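Local coordinates for putative branched-chain amino acid ABC transporter, periplasmic branched-chain amino acid-binding protein (Pseudomonas protegens Pf-5, PDB 4RU0), which probably binds a branched-chain amino acid or a related small solute in the periplasm and delivers it to an ABC transporter for uptake, at residues Y136-P148 with R422-K434. Sequence-based numbering, arbitrary orientation.
Sequences YGRTEATDGTVFP and RPLIDEKAAAFAK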
ATOM      1  N   TYR A 136       2.072  -3.567   1.134  1.00 25.10           N
ATOM      2  CA  TYR A 136       2.028  -5.002   0.980  1.00 28.33           C
ATOM      3  C   TYR A 136       3.420  -5.569   1.157  1.00 25.04           C
ATOM      4  O   TYR A 136       4.309  -4.849   1.477  1.00 24.01           O
ATOM      5  CB  TYR A 136       1.335  -5.423  -0.314  1.00 24.43           C
ATOM      6  CG  TYR A 136       2.137  -5.343  -1.584  1.00 26.97           C
ATOM      7  CD1 TYR A 136       2.300  -4.156  -2.249  1.00 25.09           C
ATOM      8  CD2 TYR A 136       2.669  -6.472  -2.146  1.00 31.03           C
ATOM      9  CE1 TYR A 136       3.002  -4.095  -3.426  1.00 25.18           C
ATOM     10  CE2 TYR A 136       3.377  -6.419  -3.314  1.00 28.83           C
ATOM     11  CZ  TYR A 136       3.541  -5.228  -3.949  1.00 24.49           C
ATOM     12  OH  TYR A 136       4.246  -5.197  -5.099  1.00 25.48           O
ATOM     13  N   GLY A 137       3.577  -6.870   1.030  1.00 23.35           N
ATOM     14  CA  GLY A 137       4.892  -7.480   1.109  1.00 23.13           C
ATOM     15  C   GLY A 137       5.264  -7.959   2.502  1.00 32.36           C
ATOM     16  O   GLY A 137       4.409  -8.048   3.385  1.00 39.44           O
ATOM     17  N   ARG A 138       6.542  -8.277   2.696  1.00 29.55           N
ATOM     18  CA  ARG A 138       7.015  -8.823   3.963  1.00 27.69           C
ATOM     19  C   ARG A 138       7.025  -7.775   5.070  1.00 28.71           C
ATOM     20  O   ARG A 138       7.757  -6.789   4.987  1.00 31.31           O
ATOM     21  CB  ARG A 138       8.414  -9.398   3.794  1.00 24.61           C
ATOM     22  CG  ARG A 138       8.555 -10.399   2.663  1.00 35.21           C
ATOM     23  CD  ARG A 138      10.024 -10.683   2.399  1.00 43.01           C
ATOM     24  NE  ARG A 138      10.241 -11.744   1.419  1.00 46.51           N
ATOM     25  CZ  ARG A 138      10.323 -13.038   1.722  1.00 47.53           C
ATOM     26  NH1 ARG A 138      10.540 -13.929   0.761  1.00 44.54           N
ATOM     27  NH2 ARG A 138      10.182 -13.440   2.986  1.00 40.69           N
ATOM     28  N   THR A 139       6.234  -7.987   6.116  1.00 25.13           N
ATOM     29  CA  THR A 139       6.196  -7.017   7.202  1.00 25.84           C
ATOM     30  C   THR A 139       7.542  -6.959   7.932  1.00 27.76           C
ATOM     31  O   THR A 139       7.973  -5.893   8.365  1.00 27.52           O
ATOM     32  CB  THR A 139       5.057  -7.316   8.224  1.00 37.44           C
ATOM     33  OG1 THR A 139       5.250  -8.607   8.807  1.00 52.65           O
ATOM     34  CG2 THR A 139       3.697  -7.275   7.537  1.00 25.50           C
ATOM     35  N   GLU A 140       8.223  -8.094   8.042  1.00 27.24           N
ATOM     36  CA  GLU A 140       9.510  -8.120   8.724  1.00 28.54           C
ATOM     37  C   GLU A 140      10.580  -7.350   7.945  1.00 28.48           C
ATOM     38  O   GLU A 140      11.647  -7.060   8.477  1.00 29.73           O
ATOM     39  CB  GLU A 140       9.969  -9.562   8.980  1.00 29.34           C
ATOM     40  CG  GLU A 140      10.244 -10.388   7.738  1.00 42.42           C
ATOM     41  CD  GLU A 140       8.991 -11.025   7.172  1.00 52.10           C
ATOM     42  OE1 GLU A 140       7.896 -10.740   7.704  1.00 48.03           O
ATOM     43  OE2 GLU A 140       9.105 -11.809   6.200  1.00 56.74           O
ATOM     44  N   ALA A 141      10.292  -6.997   6.697  1.00 27.27           N
ATOM     45  CA  ALA A 141      11.229  -6.198   5.917  1.00 27.33           C
ATOM     46  C   ALA A 141      11.204  -4.739   6.373  1.00 32.41           C
ATOM     47  O   ALA A 141      11.905  -3.891   5.816  1.00 31.48           O
ATOM     48  CB  ALA A 141      10.927  -6.304   4.433  1.00 26.12           C
ATOM     49  N   THR A 142      10.395  -4.448   7.387  1.00 28.43           N
ATOM     50  CA  THR A 142      10.466  -3.160   8.061  1.00 29.58           C
ATOM     51  C   THR A 142      11.872  -2.976   8.632  1.00 31.13           C
ATOM     52  O   THR A 142      12.434  -1.878   8.594  1.00 35.37           O
ATOM     53  CB  THR A 142       9.426  -3.042   9.193  1.00 29.97           C
ATOM     54  OG1 THR A 142       8.110  -3.264   8.671  1.00 28.73           O
ATOM     55  CG2 THR A 142       9.478  -1.663   9.828  1.00 31.36           C
ATOM     56  N   ASP A 143      12.434  -4.065   9.154  1.00 23.45           N
ATOM     57  CA  ASP A 143      13.791  -4.061   9.689  1.00 25.09           C
ATOM     58  C   ASP A 143      14.802  -4.162   8.550  1.00 30.03           C
ATOM     59  O   ASP A 143      15.175  -5.257   8.129  1.00 28.98           O
ATOM     60  CB  ASP A 143      13.982  -5.215  10.679  1.00 25.22           C
ATOM     61  CG  ASP A 143      15.280  -5.111  11.480  1.00 37.02           C
ATOM     62  OD1 ASP A 143      16.183  -4.334  11.096  1.00 33.14           O
ATOM     63  OD2 ASP A 143      15.401  -5.822  12.504  1.00 36.48           O
ATOM     64  N   GLY A 144      15.257  -3.014   8.064  1.00 30.43           N
ATOM     65  CA  GLY A 144      16.199  -2.987   6.962  1.00 30.25           C
ATOM     66  C   GLY A 144      17.595  -3.476   7.298  1.00 30.85           C
ATOM     67  O   GLY A 144      18.451  -3.537   6.416  1.00 28.96           O
ATOM     68  N   THR A 145      17.845  -3.827   8.558  1.00 28.77           N
ATOM     69  CA  THR A 145      19.140  -4.404   8.914  1.00 36.70           C
ATOM     70  C   THR A 145      19.183  -5.852   8.450  1.00 33.75           C
ATOM     71  O   THR A 145      20.258  -6.424   8.271  1.00 31.61           O
ATOM     72  CB  THR A 145      19.433  -4.346  10.432  1.00 38.14           C
ATOM     73  OG1 THR A 145      18.523  -5.200  11.141  1.00 30.97           O
ATOM     74  CG2 THR A 145      19.329  -2.922  10.947  1.00 33.72           C
ATOM     75  N   VAL A 146      18.004  -6.438   8.262  1.00 30.23           N
ATOM     76  CA  VAL A 146      17.901  -7.816   7.788  1.00 31.80           C
ATOM     77  C   VAL A 146      17.465  -7.824   6.325  1.00 24.50           C
ATOM     78  O   VAL A 146      17.798  -8.736   5.570  1.00 24.21           O
ATOM     79  CB  VAL A 146      16.926  -8.630   8.660  1.00 25.20           C
ATOM     80  CG1 VAL A 146      16.681 -10.016   8.080  1.00 24.36           C
ATOM     81  CG2 VAL A 146      17.474  -8.743  10.078  1.00 27.03           C
ATOM     82  N   PHE A 147      16.750  -6.775   5.921  1.00 35.16           N
ATOM     83  CA  PHE A 147      16.265  -6.653   4.547  1.00 30.53           C
ATOM     84  C   PHE A 147      16.753  -5.381   3.854  1.00 27.40           C
ATOM     85  O   PHE A 147      15.966  -4.470   3.613  1.00 27.13           O
ATOM     86  CB  PHE A 147      14.739  -6.697   4.527  1.00 22.00           C
ATOM     87  CG  PHE A 147      14.174  -8.036   4.885  1.00 21.09           C
ATOM     88  CD1 PHE A 147      13.947  -8.372   6.207  1.00 21.14           C
ATOM     89  CD2 PHE A 147      13.872  -8.961   3.898  1.00 20.55           C
ATOM     90  CE1 PHE A 147      13.426  -9.606   6.536  1.00 24.70           C
ATOM     91  CE2 PHE A 147      13.352 -10.193   4.221  1.00 20.75           C
ATOM     92  CZ  PHE A 147      13.127 -10.518   5.541  1.00 21.55           C
ATOM     93  N   PRO A 148      18.047  -5.336   3.503  1.00 28.23           N
ATOM     94  CA  PRO A 148      18.675  -4.145   2.923  1.00 28.50           C
ATOM     95  C   PRO A 148      17.957  -3.608   1.688  1.00 26.75           C
ATOM     96  O   PRO A 148      17.861  -2.392   1.533  1.00 27.97           O
ATOM     97  CB  PRO A 148      20.081  -4.636   2.546  1.00 27.72           C
ATOM     98  CG  PRO A 148      20.303  -5.847   3.361  1.00 27.19           C
ATOM     99  CD  PRO A 148      18.971  -6.482   3.541  1.00 25.56           C
ATOM    100  N   ARG A 422       6.959  -2.897  17.529  1.00 46.40           N
ATOM    101  CA  ARG A 422       8.344  -3.130  17.113  1.00 41.94           C
ATOM    102  C   ARG A 422       8.977  -4.440  17.626  1.00 40.46           C
ATOM    103  O   ARG A 422       9.745  -5.065  16.897  1.00 43.82           O
ATOM    104  CB  ARG A 422       9.216  -1.943  17.531  1.00 32.73           C
ATOM    105  CG  ARG A 422      10.644  -2.004  17.001  1.00 33.42           C
ATOM    106  CD  ARG A 422      10.705  -1.788  15.492  1.00 32.41           C
ATOM    107  NE  ARG A 422      11.952  -2.296  14.929  1.00 32.61           N
ATOM    108  CZ  ARG A 422      12.430  -1.987  13.726  1.00 33.46           C
ATOM    109  NH1 ARG A 422      11.774  -1.148  12.932  1.00 32.08           N
ATOM    110  NH2 ARG A 422      13.580  -2.515  13.320  1.00 33.47           N
ATOM    111  N   PRO A 423       8.675  -4.861  18.871  1.00 42.99           N
ATOM    112  CA  PRO A 423       9.266  -6.146  19.274  1.00 34.70           C
ATOM    113  C   PRO A 423       8.825  -7.334  18.413  1.00 37.60           C
ATOM    114  O   PRO A 423       9.613  -8.255  18.210  1.00 40.11           O
ATOM    115  CB  PRO A 423       8.780  -6.309  20.718  1.00 39.23           C
ATOM    116  CG  PRO A 423       8.632  -4.912  21.206  1.00 34.06           C
ATOM    117  CD  PRO A 423       8.093  -4.150  20.026  1.00 34.49           C
ATOM    118  N   LEU A 424       7.592  -7.312  17.918  1.00 28.94           N
ATOM    119  CA  LEU A 424       7.121  -8.361  17.020  1.00 30.26           C
ATOM    120  C   LEU A 424       7.908  -8.350  15.723  1.00 27.06           C
ATOM    121  O   LEU A 424       8.259  -9.397  15.179  1.00 30.77           O
ATOM    122  CB  LEU A 424       5.632  -8.196  16.716  1.00 28.26           C
ATOM    123  CG  LEU A 424       4.683  -8.452  17.881  1.00 30.33           C
ATOM    124  CD1 LEU A 424       3.241  -8.343  17.409  1.00 36.77           C
ATOM    125  CD2 LEU A 424       4.961  -9.818  18.474  1.00 28.79           C
ATOM    126  N   ILE A 425       8.173  -7.151  15.223  1.00 27.21           N
ATOM    127  CA  ILE A 425       8.944  -6.997  14.004  1.00 26.94           C
ATOM    128  C   ILE A 425      10.388  -7.449  14.212  1.00 27.90           C
ATOM    129  O   ILE A 425      10.905  -8.250  13.429  1.00 27.46           O
ATOM    130  CB  ILE A 425       8.907  -5.547  13.508  1.00 30.76           C
ATOM    131  CG1 ILE A 425       7.530  -5.249  12.908  1.00 28.55           C
ATOM    132  CG2 ILE A 425      10.037  -5.285  12.508  1.00 32.61           C
ATOM    133  CD1 ILE A 425       7.453  -3.937  12.183  1.00 32.89           C
ATOM    134  N   ASP A 426      11.031  -6.948  15.267  1.00 29.35           N
ATOM    135  CA  ASP A 426      12.404  -7.344  15.577  1.00 36.44           C
ATOM    136  C   ASP A 426      12.528  -8.862  15.674  1.00 35.01           C
ATOM    137  O   ASP A 426      13.455  -9.454  15.121  1.00 43.78           O
ATOM    138  CB  ASP A 426      12.883  -6.700  16.879  1.00 32.36           C
ATOM    139  CG  ASP A 426      13.168  -5.212  16.732  1.00 48.45           C
ATOM    140  OD1 ASP A 426      13.410  -4.755  15.596  1.00 49.49           O
ATOM    141  OD2 ASP A 426      13.157  -4.501  17.759  1.00 49.29           O
ATOM    142  N   GLU A 427      11.578  -9.484  16.366  1.00 35.31           N
ATOM    143  CA  GLU A 427      11.567 -10.935  16.522  1.00 29.91           C
ATOM    144  C   GLU A 427      11.471 -11.659  15.181  1.00 31.41           C
ATOM    145  O   GLU A 427      12.247 -12.572  14.897  1.00 28.97           O
ATOM    146  CB  GLU A 427      10.402 -11.369  17.411  1.00 35.19           C
ATOM    147  CG  GLU A 427      10.248 -12.882  17.497  1.00 51.20           C
ATOM    148  CD  GLU A 427       8.797 -13.323  17.521  1.00 63.32           C
ATOM    149  OE1 GLU A 427       8.057 -12.914  18.444  1.00 66.63           O
ATOM    150  OE2 GLU A 427       8.397 -14.085  16.613  1.00 72.78           O
ATOM    151  N   LYS A 428      10.510 -11.243  14.367  1.00 27.35           N
ATOM    152  CA  LYS A 428      10.246 -11.888  13.090  1.00 31.14           C
ATOM    153  C   LYS A 428      11.441 -11.755  12.138  1.00 29.83           C
ATOM    154  O   LYS A 428      11.829 -12.717  11.480  1.00 33.51           O
ATOM    155  CB  LYS A 428       8.981 -11.294  12.467  1.00 28.57           C
ATOM    156  CG  LYS A 428       8.395 -12.100  11.318  1.00 42.16           C
ATOM    157  CD  LYS A 428       6.949 -11.674  11.055  1.00 47.73           C
ATOM    158  CE  LYS A 428       6.293 -12.521   9.973  1.00 49.85           C
ATOM    159  NZ  LYS A 428       4.827 -12.243   9.903  1.00 52.43           N
ATOM    160  N   ALA A 429      12.030 -10.563  12.084  1.00 26.86           N
ATOM    161  CA  ALA A 429      13.181 -10.313  11.224  1.00 27.15           C
ATOM    162  C   ALA A 429      14.416 -11.081  11.684  1.00 32.25           C
ATOM    163  O   ALA A 429      15.270 -11.437  10.870  1.00 31.43           O
ATOM    164  CB  ALA A 429      13.487  -8.826  11.169  1.00 27.69           C
ATOM    165  N   ALA A 430      14.516 -11.326  12.988  1.00 29.16           N
ATOM    166  CA  ALA A 430      15.677 -12.016  13.540  1.00 30.45           C
ATOM    167  C   ALA A 430      15.582 -13.506  13.263  1.00 30.17           C
ATOM    168  O   ALA A 430      16.581 -14.149  12.938  1.00 30.75           O
ATOM    169  CB  ALA A 430      15.800 -11.756  15.034  1.00 31.88           C
ATOM    170  N   ALA A 431      14.376 -14.048  13.400  1.00 29.43           N
ATOM    171  CA  ALA A 431      14.121 -15.443  13.055  1.00 29.26           C
ATOM    172  C   ALA A 431      14.498 -15.696  11.595  1.00 33.16           C
ATOM    173  O   ALA A 431      15.135 -16.698  11.273  1.00 34.23           O
ATOM    174  CB  ALA A 431      12.666 -15.799  13.303  1.00 28.57           C
ATOM    175  N   PHE A 432      14.109 -14.766  10.726  1.00 27.91           N
ATOM    176  CA  PHE A 432      14.441 -14.832   9.308  1.00 28.91           C
ATOM    177  C   PHE A 432      15.949 -14.774   9.088  1.00 27.77           C
ATOM    178  O   PHE A 432      16.496 -15.555   8.313  1.00 27.87           O
ATOM    179  CB  PHE A 432      13.757 -13.692   8.543  1.00 26.00           C
ATOM    180  CG  PHE A 432      13.944 -13.764   7.054  1.00 25.55           C
ATOM    181  CD1 PHE A 432      13.021 -14.429   6.259  1.00 24.90           C
ATOM    182  CD2 PHE A 432      15.035 -13.159   6.445  1.00 25.96           C
ATOM    183  CE1 PHE A 432      13.189 -14.499   4.886  1.00 24.70           C
ATOM    184  CE2 PHE A 432      15.213 -13.225   5.065  1.00 25.69           C
ATOM    185  CZ  PHE A 432      14.288 -13.893   4.286  1.00 25.08           C
ATOM    186  N   ALA A 433      16.615 -13.839   9.758  1.00 28.51           N
ATOM    187  CA  ALA A 433      18.064 -13.690   9.623  1.00 29.49           C
ATOM    188  C   ALA A 433      18.779 -14.955  10.085  1.00 40.73           C
ATOM    189  O   ALA A 433      19.819 -15.329   9.542  1.00 41.95           O
ATOM    190  CB  ALA A 433      18.553 -12.488  10.404  1.00 30.40           C
ATOM    191  N   LYS A 434      18.211 -15.606  11.094  1.00 36.89           N
ATOM    192  CA  LYS A 434      18.754 -16.850  11.610  1.00 31.97           C
ATOM    193  C   LYS A 434      18.549 -17.966  10.598  1.00 34.71           C
ATOM    194  O   LYS A 434      19.481 -18.705  10.277  1.00 38.84           O
ATOM    195  CB  LYS A 434      18.099 -17.200  12.947  1.00 32.68           C
ATOM    196  CG  LYS A 434      18.483 -18.562  13.494  1.00 38.89           C
ATOM    197  CD  LYS A 434      17.903 -18.768  14.889  1.00 44.91           C
ATOM    198  CE  LYS A 434      17.952 -20.233  15.303  1.00 47.80           C
ATOM    199  NZ  LYS A 434      19.302 -20.822  15.109  1.00 50.20           N
TER
HETATM  200  O   HOH W   1      15.538  -8.186  14.710  1.00 35.72           O
HETATM  201  O   HOH W   2      16.308  -4.625  14.824  1.00 43.35           O
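Phe432 reaches from the helix to the loop with its CG anti to the backbone N (chi1 -175°), and one face of its ring takes the CZ corner of Phe147, offset toward the rim, with Phe147 CZ 3.4 Å from Phe432 CD2. The two rings meet obliquely, their planes 36° apart. Val146 CG1 touches the Phe432 ring obliquely, and on the CE1 side Arg138 brings up its NH2, while Arg138 NH1 hydrogen-bonds a glycerol that probably came from the crystallisation liquor. Cutting Phe432 back to an alanine would probably leave the Phe147 corner without its cover and open a gap beside Val146.

One turn back, Glu140 lies against Lys428. The Lys428 chain runs out extended, its CG 3.8 Å from Glu140 CB, and Glu140 bends at chi2 (-85°) to lay OE1 beside the methylene carbons, 3.3 Å from Lys428 CE. The charges themselves do not pair: Lys428 NZ is hydrogen-bonded to Tyr158 OH.

Both segments belong to a leucine-binding-protein fold, two alpha/beta lobes around a ligand cleft. Helix 418-435, following the last strand of the seven-stranded sheet, packs here on the 3-10 turn 139-142 and the loop beyond it, between strands 131-132 and 150-151.

Ala429 brings the backbones close, with its CA 5.0 Å from that of Glu140, and its methyl meets Asp143 CB at 3.7 Å. Val146 spreads both methyls over the next turn, each 3.9 Å from Ala433 CB. No direct hydrogen bond crosses the contact. Asp143 OD2 instead has a long salt bridge to Arg422 NH2, and two waters donate to it, one also to the backbone Asp426 O, the other to Asp426 OD1, and only the latter links the two carboxylates. Arg422 NE grips Asp426 OD1 from above the carboxylate plane.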